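Local coordinates for protein beta-lactamase Mb2281c (Mycobacterium bovis, PDB 3I7J) that probably acts as a serine hydrolase of the beta-lactamase and penicillin-binding-protein family, although its natural substrate is not established, at residues F104-E109 with P142-G146; F159-L164 with F233-D237; D176-Q181 with W200-I206. All coordinates share one frame; numbering follows the deposited sequence.

Interaction 1. Residues F104-E109 with P142-G146; sequences FTVLAE and PAAAG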
ATOM      1  N   PHE A 104      -2.389  11.692   4.100  1.00  8.33           N
ATOM      2  CA  PHE A 104      -1.007  11.263   3.932  1.00  7.23           C
ATOM      3  C   PHE A 104      -0.070  12.445   3.734  1.00  4.83           C
ATOM      4  O   PHE A 104       1.121  12.344   4.022  1.00  8.11           O
ATOM      5  CB  PHE A 104      -0.868  10.264   2.770  1.00 11.16           C
ATOM      6  CG  PHE A 104      -0.850   8.817   3.210  1.00  3.32           C
ATOM      7  CD1 PHE A 104      -1.806   8.336   4.103  1.00  9.56           C
ATOM      8  CD2 PHE A 104       0.117   7.938   2.731  1.00  2.20           C
ATOM      9  CE1 PHE A 104      -1.803   7.000   4.519  1.00  4.79           C
ATOM     10  CE2 PHE A 104       0.134   6.596   3.136  1.00 10.08           C
ATOM     11  CZ  PHE A 104      -0.829   6.132   4.033  1.00  8.31           C
ATOM     12  N   THR A 105      -0.589  13.569   3.251  1.00 10.16           N
ATOM     13  CA  THR A 105       0.272  14.733   3.087  1.00 17.57           C
ATOM     14  C   THR A 105       0.589  15.282   4.469  1.00  6.25           C
ATOM     15  O   THR A 105       1.714  15.700   4.720  1.00 13.50           O
ATOM     16  CB  THR A 105      -0.383  15.852   2.252  1.00 14.53           C
ATOM     17  OG1 THR A 105      -1.581  16.276   2.900  1.00 47.75           O
ATOM     18  CG2 THR A 105      -0.711  15.359   0.860  1.00  3.22           C
ATOM     19  N   VAL A 106      -0.400  15.289   5.364  1.00 11.55           N
ATOM     20  CA  VAL A 106      -0.159  15.782   6.722  1.00  9.11           C
ATOM     21  C   VAL A 106       0.840  14.845   7.402  1.00 11.89           C
ATOM     22  O   VAL A 106       1.694  15.283   8.182  1.00 12.23           O
ATOM     23  CB  VAL A 106      -1.464  15.867   7.558  1.00 12.29           C
ATOM     24  CG1 VAL A 106      -1.146  16.377   8.973  1.00  5.32           C
ATOM     25  CG2 VAL A 106      -2.443  16.832   6.892  1.00  4.61           C
ATOM     26  N   LEU A 107       0.740  13.558   7.078  1.00 12.17           N
ATOM     27  CA  LEU A 107       1.637  12.541   7.628  1.00 13.93           C
ATOM     28  C   LEU A 107       3.067  12.812   7.162  1.00 16.14           C
ATOM     29  O   LEU A 107       3.993  12.871   7.972  1.00 11.47           O
ATOM     30  CB  LEU A 107       1.208  11.149   7.162  1.00 12.47           C
ATOM     31  CG  LEU A 107       2.124   9.988   7.556  1.00 13.30           C
ATOM     32  CD1 LEU A 107       2.144   9.856   9.072  1.00 10.94           C
ATOM     33  CD2 LEU A 107       1.612   8.697   6.918  1.00 10.48           C
ATOM     34  N   ALA A 108       3.234  12.975   5.852  1.00  6.65           N
ATOM     35  CA  ALA A 108       4.542  13.252   5.279  1.00 11.64           C
ATOM     36  C   ALA A 108       5.098  14.560   5.848  1.00 10.95           C
ATOM     37  O   ALA A 108       6.296  14.673   6.097  1.00 13.09           O
ATOM     38  CB  ALA A 108       4.444  13.341   3.743  1.00  4.03           C
ATOM     39  N   GLU A 109       4.227  15.548   6.045  1.00 13.00           N
ATOM     40  CA  GLU A 109       4.644  16.837   6.591  1.00 16.01           C
ATOM     41  C   GLU A 109       5.170  16.703   8.016  1.00 19.96           C
ATOM     42  O   GLU A 109       6.144  17.358   8.390  1.00 15.97           O
ATOM     43  CB  GLU A 109       3.480  17.835   6.573  1.00 13.83           C
ATOM     44  CG  GLU A 109       3.155  18.343   5.185  1.00 19.71           C
ATOM     45  CD  GLU A 109       1.927  19.222   5.129  1.00 23.49           C
ATOM     46  OE1 GLU A 109       1.146  19.261   6.106  1.00 32.14           O
ATOM     47  OE2 GLU A 109       1.733  19.873   4.085  1.00 29.82           O
ATOM     48  N   PRO A 142       5.429  16.388   0.272  1.00 19.54           N
ATOM     49  CA  PRO A 142       4.286  15.817   0.985  1.00 17.24           C
ATOM     50  C   PRO A 142       2.937  15.976   0.279  1.00 22.27           C
ATOM     51  O   PRO A 142       2.009  15.212   0.534  1.00 17.16           O
ATOM     52  CB  PRO A 142       4.339  16.516   2.349  1.00 19.95           C
ATOM     53  CG  PRO A 142       5.107  17.773   2.083  1.00 28.13           C
ATOM     54  CD  PRO A 142       6.170  17.331   1.124  1.00 15.96           C
ATOM     55  N   ALA A 143       2.829  16.949  -0.618  1.00 20.27           N
ATOM     56  CA  ALA A 143       1.573  17.165  -1.331  1.00 21.92           C
ATOM     57  C   ALA A 143       1.225  15.955  -2.195  1.00 21.15           C
ATOM     58  O   ALA A 143       0.057  15.718  -2.506  1.00 15.71           O
ATOM     59  CB  ALA A 143       1.665  18.419  -2.204  1.00 16.18           C
ATOM     60  N   ALA A 144       2.238  15.189  -2.582  1.00 16.66           N
ATOM     61  CA  ALA A 144       2.007  14.021  -3.416  1.00 18.51           C
ATOM     62  C   ALA A 144       2.292  12.709  -2.685  1.00 14.70           C
ATOM     63  O   ALA A 144       2.380  11.645  -3.308  1.00 18.32           O
ATOM     64  CB  ALA A 144       2.862  14.114  -4.675  1.00 15.04           C
ATOM     65  N   ALA A 145       2.420  12.791  -1.366  1.00 11.26           N
ATOM     66  CA  ALA A 145       2.702  11.625  -0.531  1.00  9.32           C
ATOM     67  C   ALA A 145       1.665  10.522  -0.662  1.00 11.29           C
ATOM     68  O   ALA A 145       1.922   9.377  -0.290  1.00 13.33           O
ATOM     69  CB  ALA A 145       2.801  12.049   0.924  1.00  8.75           C
ATOM     70  N   GLY A 146       0.490  10.858  -1.176  1.00  8.87           N
ATOM     71  CA  GLY A 146      -0.531   9.845  -1.303  1.00  6.81           C
ATOM     72  C   GLY A 146      -0.664   9.202  -2.671  1.00 11.31           C
ATOM     73  O   GLY A 146      -1.424   8.246  -2.811  1.00 10.63           O
TER

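Interaction 2. Residues F159-L164 with F233-D237; sequences FAGDLL and FIWVD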
ATOM      1  N   PHE A 159      10.396  -4.721  -2.323  1.00 13.04           N
ATOM      2  CA  PHE A 159       9.570  -4.156  -1.260  1.00 11.46           C
ATOM      3  C   PHE A 159       8.662  -5.238  -0.692  1.00 15.14           C
ATOM      4  O   PHE A 159       8.564  -5.403   0.530  1.00 11.61           O
ATOM      5  CB  PHE A 159       8.734  -2.983  -1.790  1.00  9.19           C
ATOM      6  CG  PHE A 159       8.014  -2.221  -0.711  1.00 18.20           C
ATOM      7  CD1 PHE A 159       8.727  -1.551   0.287  1.00 10.03           C
ATOM      8  CD2 PHE A 159       6.628  -2.176  -0.682  1.00  9.34           C
ATOM      9  CE1 PHE A 159       8.068  -0.846   1.299  1.00  9.97           C
ATOM     10  CE2 PHE A 159       5.961  -1.474   0.326  1.00 15.34           C
ATOM     11  CZ  PHE A 159       6.687  -0.805   1.322  1.00  8.63           C
ATOM     12  N   ALA A 160       8.016  -5.991  -1.580  1.00 11.51           N
ATOM     13  CA  ALA A 160       7.127  -7.075  -1.157  1.00 16.85           C
ATOM     14  C   ALA A 160       7.893  -8.050  -0.262  1.00 16.26           C
ATOM     15  O   ALA A 160       7.316  -8.671   0.632  1.00 14.81           O
ATOM     16  CB  ALA A 160       6.571  -7.811  -2.382  1.00 10.05           C
ATOM     17  N   GLY A 161       9.196  -8.177  -0.509  1.00 12.24           N
ATOM     18  CA  GLY A 161      10.010  -9.066   0.298  1.00  7.78           C
ATOM     19  C   GLY A 161      10.075  -8.567   1.731  1.00 14.31           C
ATOM     20  O   GLY A 161      10.038  -9.344   2.687  1.00 13.21           O
ATOM     21  N   ASP A 162      10.157  -7.250   1.878  1.00 15.45           N
ATOM     22  CA  ASP A 162      10.227  -6.631   3.191  1.00  9.15           C
ATOM     23  C   ASP A 162       8.879  -6.777   3.900  1.00 14.48           C
ATOM     24  O   ASP A 162       8.816  -6.839   5.129  1.00  8.13           O
ATOM     25  CB  ASP A 162      10.592  -5.152   3.047  1.00 12.80           C
ATOM     26  CG  ASP A 162      10.968  -4.514   4.361  1.00 15.56           C
ATOM     27  OD1 ASP A 162      11.992  -4.921   4.942  1.00 23.32           O
ATOM     28  OD2 ASP A 162      10.245  -3.608   4.817  1.00 19.34           O
ATOM     29  N   LEU A 163       7.801  -6.839   3.125  1.00  8.91           N
ATOM     30  CA  LEU A 163       6.462  -6.984   3.705  1.00 13.64           C
ATOM     31  C   LEU A 163       6.174  -8.431   4.118  1.00 10.64           C
ATOM     32  O   LEU A 163       5.283  -8.694   4.922  1.00 13.92           O
ATOM     33  CB  LEU A 163       5.403  -6.510   2.702  1.00  3.75           C
ATOM     34  CG  LEU A 163       5.494  -5.036   2.296  1.00 10.41           C
ATOM     35  CD1 LEU A 163       4.386  -4.682   1.295  1.00  6.80           C
ATOM     36  CD2 LEU A 163       5.375  -4.172   3.541  1.00  4.27           C
ATOM     37  N   LEU A 164       6.951  -9.356   3.566  1.00 14.69           N
ATOM     38  CA  LEU A 164       6.806 -10.782   3.833  1.00 12.43           C
ATOM     39  C   LEU A 164       7.674 -11.167   5.032  1.00 13.22           C
ATOM     40  O   LEU A 164       7.258 -11.941   5.894  1.00 12.20           O
ATOM     41  CB  LEU A 164       7.237 -11.548   2.583  1.00 12.38           C
ATOM     42  CG  LEU A 164       6.460 -12.753   2.049  1.00 27.05           C
ATOM     43  CD1 LEU A 164       4.961 -12.559   2.160  1.00 15.75           C
ATOM     44  CD2 LEU A 164       6.871 -12.973   0.592  1.00 14.63           C
ATOM     45  N   PHE A 233      -1.220  -2.689  -8.422  1.00  9.70           N
ATOM     46  CA  PHE A 233      -1.546  -3.096  -7.071  1.00 11.44           C
ATOM     47  C   PHE A 233      -0.495  -4.013  -6.456  1.00 18.19           C
ATOM     48  O   PHE A 233       0.380  -4.550  -7.143  1.00 10.71           O
ATOM     49  CB  PHE A 233      -2.919  -3.796  -7.024  1.00 10.87           C
ATOM     50  CG  PHE A 233      -2.930  -5.201  -7.600  1.00 14.94           C
ATOM     51  CD1 PHE A 233      -2.318  -6.263  -6.931  1.00 11.12           C
ATOM     52  CD2 PHE A 233      -3.585  -5.462  -8.799  1.00 16.31           C
ATOM     53  CE1 PHE A 233      -2.363  -7.566  -7.454  1.00 13.29           C
ATOM     54  CE2 PHE A 233      -3.635  -6.756  -9.328  1.00 16.84           C
ATOM     55  CZ  PHE A 233      -3.025  -7.810  -8.656  1.00 10.54           C
ATOM     56  N   ILE A 234      -0.590  -4.182  -5.146  1.00 10.98           N
ATOM     57  CA  ILE A 234       0.307  -5.063  -4.439  1.00 11.27           C
ATOM     58  C   ILE A 234      -0.415  -5.647  -3.241  1.00  8.21           C
ATOM     59  O   ILE A 234      -1.066  -4.932  -2.482  1.00  8.32           O
ATOM     60  CB  ILE A 234       1.586  -4.330  -3.950  1.00 12.31           C
ATOM     61  CG1 ILE A 234       2.439  -5.291  -3.106  1.00 17.31           C
ATOM     62  CG2 ILE A 234       1.221  -3.097  -3.110  1.00  6.50           C
ATOM     63  CD1 ILE A 234       3.807  -4.715  -2.710  1.00 12.74           C
ATOM     64  N   TRP A 235      -0.349  -6.963  -3.109  1.00  9.68           N
ATOM     65  CA  TRP A 235      -0.928  -7.608  -1.952  1.00 12.63           C
ATOM     66  C   TRP A 235       0.062  -8.635  -1.453  1.00 13.05           C
ATOM     67  O   TRP A 235       0.857  -9.189  -2.218  1.00  7.10           O
ATOM     68  CB  TRP A 235      -2.318  -8.226  -2.227  1.00  6.63           C
ATOM     69  CG  TRP A 235      -2.442  -9.288  -3.297  1.00 12.65           C
ATOM     70  CD1 TRP A 235      -3.150  -9.184  -4.463  1.00  8.30           C
ATOM     71  CD2 TRP A 235      -1.962 -10.638  -3.244  1.00  6.75           C
ATOM     72  NE1 TRP A 235      -3.147 -10.383  -5.131  1.00 14.07           N
ATOM     73  CE2 TRP A 235      -2.426 -11.295  -4.406  1.00 10.81           C
ATOM     74  CE3 TRP A 235      -1.189 -11.361  -2.325  1.00 12.35           C
ATOM     75  CZ2 TRP A 235      -2.141 -12.645  -4.676  1.00 16.39           C
ATOM     76  CZ3 TRP A 235      -0.905 -12.700  -2.592  1.00  9.04           C
ATOM     77  CH2 TRP A 235      -1.382 -13.326  -3.756  1.00  9.89           C
ATOM     78  N   VAL A 236       0.023  -8.840  -0.146  1.00 13.81           N
ATOM     79  CA  VAL A 236       0.896  -9.770   0.547  1.00  8.54           C
ATOM     80  C   VAL A 236      -0.055 -10.607   1.374  1.00 13.36           C
ATOM     81  O   VAL A 236      -0.849 -10.066   2.137  1.00 11.49           O
ATOM     82  CB  VAL A 236       1.850  -9.011   1.496  1.00 11.21           C
ATOM     83  CG1 VAL A 236       2.844  -9.970   2.133  1.00  3.48           C
ATOM     84  CG2 VAL A 236       2.569  -7.909   0.728  1.00 10.55           C
ATOM     85  N   ASP A 237       0.002 -11.921   1.218  1.00  9.53           N
ATOM     86  CA  ASP A 237      -0.889 -12.786   1.975  1.00 12.86           C
ATOM     87  C   ASP A 237      -0.033 -13.544   2.990  1.00 12.59           C
ATOM     88  O   ASP A 237       0.687 -14.464   2.626  1.00 18.90           O
ATOM     89  CB  ASP A 237      -1.590 -13.755   1.015  1.00 15.10           C
ATOM     90  CG  ASP A 237      -2.691 -14.544   1.684  1.00 15.47           C
ATOM     91  OD1 ASP A 237      -2.504 -14.935   2.858  1.00 15.63           O
ATOM     92  OD2 ASP A 237      -3.733 -14.788   1.032  1.00 12.02           O
TER

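Interaction 3. Residues D176-Q181 with W200-I206; sequences DATTVQ and WGLGFEI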
ATOM      1  N   ASP A 176       2.108  -4.941  13.958  1.00  7.60           N
ATOM      2  CA  ASP A 176       1.184  -3.876  14.311  1.00  9.26           C
ATOM      3  C   ASP A 176       0.631  -3.190  13.057  1.00 12.01           C
ATOM      4  O   ASP A 176      -0.562  -2.924  12.963  1.00  9.15           O
ATOM      5  CB  ASP A 176       1.893  -2.854  15.209  1.00 14.92           C
ATOM      6  CG  ASP A 176       0.962  -1.748  15.692  1.00 25.80           C
ATOM      7  OD1 ASP A 176       1.245  -1.136  16.738  1.00 46.57           O
ATOM      8  OD2 ASP A 176      -0.048  -1.480  15.022  1.00 52.33           O
ATOM      9  N   ALA A 177       1.508  -2.915  12.097  1.00 13.39           N
ATOM     10  CA  ALA A 177       1.118  -2.264  10.860  1.00 11.15           C
ATOM     11  C   ALA A 177       0.173  -3.134  10.040  1.00 11.35           C
ATOM     12  O   ALA A 177      -0.605  -2.622   9.241  1.00 13.15           O
ATOM     13  CB  ALA A 177       2.354  -1.921  10.037  1.00 12.86           C
ATOM     14  N   THR A 178       0.250  -4.449  10.215  1.00 14.47           N
ATOM     15  CA  THR A 178      -0.625  -5.352   9.472  1.00 13.18           C
ATOM     16  C   THR A 178      -1.835  -5.796  10.292  1.00 15.95           C
ATOM     17  O   THR A 178      -2.509  -6.769   9.951  1.00 12.07           O
ATOM     18  CB  THR A 178       0.136  -6.598   8.963  1.00 20.06           C
ATOM     19  OG1 THR A 178       0.820  -7.229  10.054  1.00 12.72           O
ATOM     20  CG2 THR A 178       1.136  -6.195   7.890  1.00  9.58           C
ATOM     21  N   THR A 179      -2.099  -5.079  11.379  1.00 10.34           N
ATOM     22  CA  THR A 179      -3.245  -5.367  12.234  1.00 14.34           C
ATOM     23  C   THR A 179      -4.239  -4.227  12.069  1.00 13.32           C
ATOM     24  O   THR A 179      -3.846  -3.062  11.937  1.00 15.57           O
ATOM     25  CB  THR A 179      -2.851  -5.447  13.719  1.00 14.07           C
ATOM     26  OG1 THR A 179      -1.959  -6.546  13.912  1.00 18.76           O
ATOM     27  CG2 THR A 179      -4.085  -5.638  14.589  1.00 17.97           C
ATOM     28  N   VAL A 180      -5.523  -4.557  12.083  1.00  9.22           N
ATOM     29  CA  VAL A 180      -6.534  -3.537  11.922  1.00 11.29           C
ATOM     30  C   VAL A 180      -6.466  -2.490  13.033  1.00  9.96           C
ATOM     31  O   VAL A 180      -6.455  -2.802  14.222  1.00 11.78           O
ATOM     32  CB  VAL A 180      -7.965  -4.156  11.839  1.00 18.19           C
ATOM     33  CG1 VAL A 180      -8.245  -5.009  13.059  1.00 21.75           C
ATOM     34  CG2 VAL A 180      -9.004  -3.041  11.704  1.00  9.40           C
ATOM     35  N   GLN A 181      -6.391  -1.240  12.600  1.00 10.45           N
ATOM     36  CA  GLN A 181      -6.309  -0.086  13.473  1.00  8.14           C
ATOM     37  C   GLN A 181      -7.690   0.563  13.491  1.00  9.07           C
ATOM     38  O   GLN A 181      -8.268   0.808  12.431  1.00  7.07           O
ATOM     39  CB  GLN A 181      -5.281   0.883  12.896  1.00  7.69           C
ATOM     40  CG  GLN A 181      -3.901   0.266  12.674  1.00  6.75           C
ATOM     41  CD  GLN A 181      -3.188  -0.001  13.982  1.00 10.76           C
ATOM     42  OE1 GLN A 181      -3.192   0.837  14.874  1.00 10.26           O
ATOM     43  NE2 GLN A 181      -2.561  -1.164  14.097  1.00 10.43           N
ATOM     44  N   TRP A 200      -8.363  -1.262   7.851  1.00 12.45           N
ATOM     45  CA  TRP A 200      -7.116  -0.685   7.390  1.00  4.98           C
ATOM     46  C   TRP A 200      -6.062  -0.870   8.481  1.00 13.76           C
ATOM     47  O   TRP A 200      -6.378  -0.885   9.673  1.00  9.10           O
ATOM     48  CB  TRP A 200      -7.317   0.802   7.072  1.00 11.15           C
ATOM     49  CG  TRP A 200      -6.667   1.244   5.787  1.00  4.65           C
ATOM     50  CD1 TRP A 200      -5.348   1.541   5.595  1.00 11.11           C
ATOM     51  CD2 TRP A 200      -7.302   1.390   4.508  1.00 11.51           C
ATOM     52  NE1 TRP A 200      -5.120   1.860   4.275  1.00  7.86           N
ATOM     53  CE2 TRP A 200      -6.302   1.775   3.586  1.00  8.90           C
ATOM     54  CE3 TRP A 200      -8.620   1.232   4.050  1.00  5.28           C
ATOM     55  CZ2 TRP A 200      -6.577   2.002   2.228  1.00 12.70           C
ATOM     56  CZ3 TRP A 200      -8.892   1.459   2.699  1.00  6.99           C
ATOM     57  CH2 TRP A 200      -7.871   1.839   1.806  1.00  7.96           C
ATOM     58  N   GLY A 201      -4.812  -1.029   8.064  1.00  8.31           N
ATOM     59  CA  GLY A 201      -3.727  -1.193   9.014  1.00  8.31           C
ATOM     60  C   GLY A 201      -3.032   0.144   9.146  1.00  8.31           C
ATOM     61  O   GLY A 201      -3.692   1.182   9.074  1.00 10.33           O
ATOM     62  N   LEU A 202      -1.716   0.137   9.338  1.00 11.73           N
ATOM     63  CA  LEU A 202      -0.969   1.385   9.455  1.00 10.77           C
ATOM     64  C   LEU A 202      -0.453   1.821   8.091  1.00 12.08           C
ATOM     65  O   LEU A 202       0.752   1.795   7.834  1.00  8.21           O
ATOM     66  CB  LEU A 202       0.212   1.229  10.423  1.00 11.35           C
ATOM     67  CG  LEU A 202      -0.094   1.053  11.912  1.00  8.81           C
ATOM     68  CD1 LEU A 202       1.211   0.820  12.670  1.00  7.37           C
ATOM     69  CD2 LEU A 202      -0.800   2.287  12.439  1.00 11.74           C
ATOM     70  N   GLY A 203      -1.366   2.212   7.211  1.00  9.49           N
ATOM     71  CA  GLY A 203      -0.963   2.658   5.889  1.00  8.84           C
ATOM     72  C   GLY A 203      -1.206   1.601   4.831  1.00 11.98           C
ATOM     73  O   GLY A 203      -1.214   1.894   3.637  1.00  9.17           O
ATOM     74  N   PHE A 204      -1.400   0.364   5.276  1.00 13.44           N
ATOM     75  CA  PHE A 204      -1.655  -0.747   4.369  1.00 10.37           C
ATOM     76  C   PHE A 204      -3.138  -1.121   4.455  1.00 14.05           C
ATOM     77  O   PHE A 204      -3.688  -1.228   5.555  1.00  7.95           O
ATOM     78  CB  PHE A 204      -0.836  -1.982   4.771  1.00 11.30           C
ATOM     79  CG  PHE A 204       0.646  -1.729   4.940  1.00 14.90           C
ATOM     80  CD1 PHE A 204       1.324  -0.829   4.119  1.00 10.54           C
ATOM     81  CD2 PHE A 204       1.379  -2.462   5.876  1.00  9.92           C
ATOM     82  CE1 PHE A 204       2.705  -0.666   4.223  1.00 14.11           C
ATOM     83  CE2 PHE A 204       2.758  -2.310   5.989  1.00  4.72           C
ATOM     84  CZ  PHE A 204       3.423  -1.410   5.159  1.00 11.91           C
ATOM     85  N   GLU A 205      -3.796  -1.327   3.318  1.00  7.38           N
ATOM     86  CA  GLU A 205      -5.194  -1.731   3.382  1.00  8.48           C
ATOM     87  C   GLU A 205      -5.190  -3.190   3.804  1.00 11.76           C
ATOM     88  O   GLU A 205      -4.251  -3.925   3.499  1.00  7.82           O
ATOM     89  CB  GLU A 205      -5.882  -1.624   2.019  1.00  9.43           C
ATOM     90  CG  GLU A 205      -7.402  -1.735   2.116  1.00  8.79           C
ATOM     91  CD  GLU A 205      -8.039  -2.371   0.882  1.00 12.19           C
ATOM     92  OE1 GLU A 205      -7.570  -2.111  -0.248  1.00 12.51           O
ATOM     93  OE2 GLU A 205      -9.020  -3.124   1.049  1.00 12.15           O
ATOM     94  N   ILE A 206      -6.227  -3.599   4.527  1.00 12.32           N
ATOM     95  CA  ILE A 206      -6.372  -4.989   4.955  1.00  8.76           C
ATOM     96  C   ILE A 206      -7.659  -5.496   4.304  1.00 13.70           C
ATOM     97  O   ILE A 206      -8.711  -4.867   4.405  1.00  9.56           O
ATOM     98  CB  ILE A 206      -6.469  -5.114   6.490  1.00  7.78           C
ATOM     99  CG1 ILE A 206      -5.113  -4.788   7.122  1.00  5.20           C
ATOM    100  CG2 ILE A 206      -6.874  -6.524   6.882  1.00 11.43           C
ATOM    101  CD1 ILE A 206      -5.122  -4.861   8.664  1.00  9.71           C
TER

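Interaction 1. Residues F104-E109 with P142-G146
Helix 101-115 meets the loop that joins strands 137-138 and 149-151 where Thr-105 comes within 4.7 Å of Pro-142, CA to CA, and Phe-104 within 5.4 Å of Gly-146. Within the serine beta-lactamase fold this is part of the helical region, and the loop lies over one flank of helix residues 104-109. Pro-142 and Ala-143 end a 3-10 segment; the rest of 142-146 is loop or turn. The link is made by packing, and the compact side chains of Ala-108, Pro-142 and Ala-145 let the two backbones come close. Ala-108 CB touches two loop residues: it is 3.5 Å from Pro-142 CB, tighter than a usual carbon contact, and also meets the methyl of Ala-145. Pro-142 carries the largest share of the buried surface. Beyond Ala-108 its ring is crossed at about a right angle by the side chain of Glu-109, whose CG lies 3.6 Å from Pro-142 CB. Glu-109 CG stands anti to its own carbonyl carbon (chi1 -73°), which lays this methylene on the proline, and the chain runs on extended beyond it. Thr-105 OG1 is hydrogen-bonded to Tyr-102 O, earlier in the same helix. Phe-104 leads toward the putative SxxK site: its ring touches Lys-43 and lies nearly parallel to that of His-78, and Gly-146 O accepts a hydrogen bond from Lys-43 NZ. Leu-107 CD2 sits over the centre of one face of the Phe-104 ring, whereas Ala-145 O is at the ring edge, 3.8 Å from Phe-104 CD2.

Interaction 2. Residues F159-L164 with F233-D237
Val-236 loses more surface in this contact than any other residue, and it does so by presenting its two methyls to successive residues at the end of helix 153-164. CG2 packs on Leu-163, 3.7 Å from its CB and as near to its CD1, the two side chains crossing at about a right angle. CG1, placed anti to the backbone N (chi1 -175°), reaches instead for Leu-164, whose CD1 is only 3.3 Å away; that pair is tighter than ordinary van der Waals contact. Two residues back along the strand, Ile-234 points to the helix as well. Its extended side chain ends in CD1, which meets Leu-163 CD1 at 4.0 Å and Ala-160 CB at 4.2 Å, and lies at the edge of the Phe-159 ring, near its plane. Leu-163 thus bridges both strand residues: its CB serves Val-236 and its CD1 serves both. Every touching residue is buried and the interface is wholly apolar. Phe-159 and Leu-163 also touch Arg-48 of helix 42-56, and Leu-163 reaches Phe-224 on the adjoining strand. Trp-235 turns to the other side of the sheet, where its NE1 is hydrogen-bonded to Ser-264 of helix 256-271. The axes of segments 159-164 and 233-237 approach to 9.0 Å and their directions differ by 29°, a helix laid on one face of the central antiparallel sheet while a terminal helix covers the other, as in the serine beta-lactamase fold.

Interaction 3. Residues D176-Q181 with W200-I206
Two backbone hydrogen bonds tie the end of helix 171-177 and the chain leaving it to residues 200-206, which include the short strand 205-206 at the edge of the beta-lactamase sheet. Leu-202 N donates to Ala-177 O (3.0 Å), and Gln-181 N donates almost straight to Trp-200 O (2.9 Å, angle at H 177°). Between these bonds Gly-201 CA makes CH...O contacts with the carbonyls of Ala-177 and Thr-179, lying 3.4 Å from Ala-177 O. Leu-202, the centre of an inverse gamma turn, dominates the apolar packing. Its CB lies 3.8 Å from Ala-177 CB, its CD1 is beside Asp-176 OD2, and its CD2 packs against the amide carbon of Gln-181. Phe-204 brings CE2 to the Ala-177 methyl and its ring edge to Thr-178 CG2, while Ile-206 pushes CD1 among the backbone atoms of Thr-178, Thr-179 and Val-180. Trp-200 meets His-78 edge-to-face and also packs on Tyr-99, the latter part of a possible SxxK site. Polar side-chain bonds centre on Gln-181. Its chain bends at chi2 (-71°), folding the amide back over Leu-202 and toward the helix end, while OE1 accepts from Arg-73 NH1. On the other side of the amide, NE2 makes a weak bond to Asp-176 OD2 and donates to Thr-179 O at 3.1 Å, approaching from above the carbonyl plane.

Overall arrangement
All three contacts are largely buried, but only in interaction 2 is every touching residue buried; it joins a helix to the central sheet by apolar side chains alone. Interaction 3 reaches the same sheet at its edge strand and adds backbone hydrogen bonds and a bonded glutamine amide. Interaction 1, in the helical region, is close packing round alanines and a proline, with Ala-143 exposed, as Thr-179 is in interaction 3. Interaction 3 lies between the others: Phe-204 CZ meets Leu-163 CD2 of interaction 2 at 3.7 Å, and Gly-203 CA meets Phe-104 CZ of interaction 1 at 3.9 Å. Interactions 1 and 2 do not touch, their centres being about 22 Å apart.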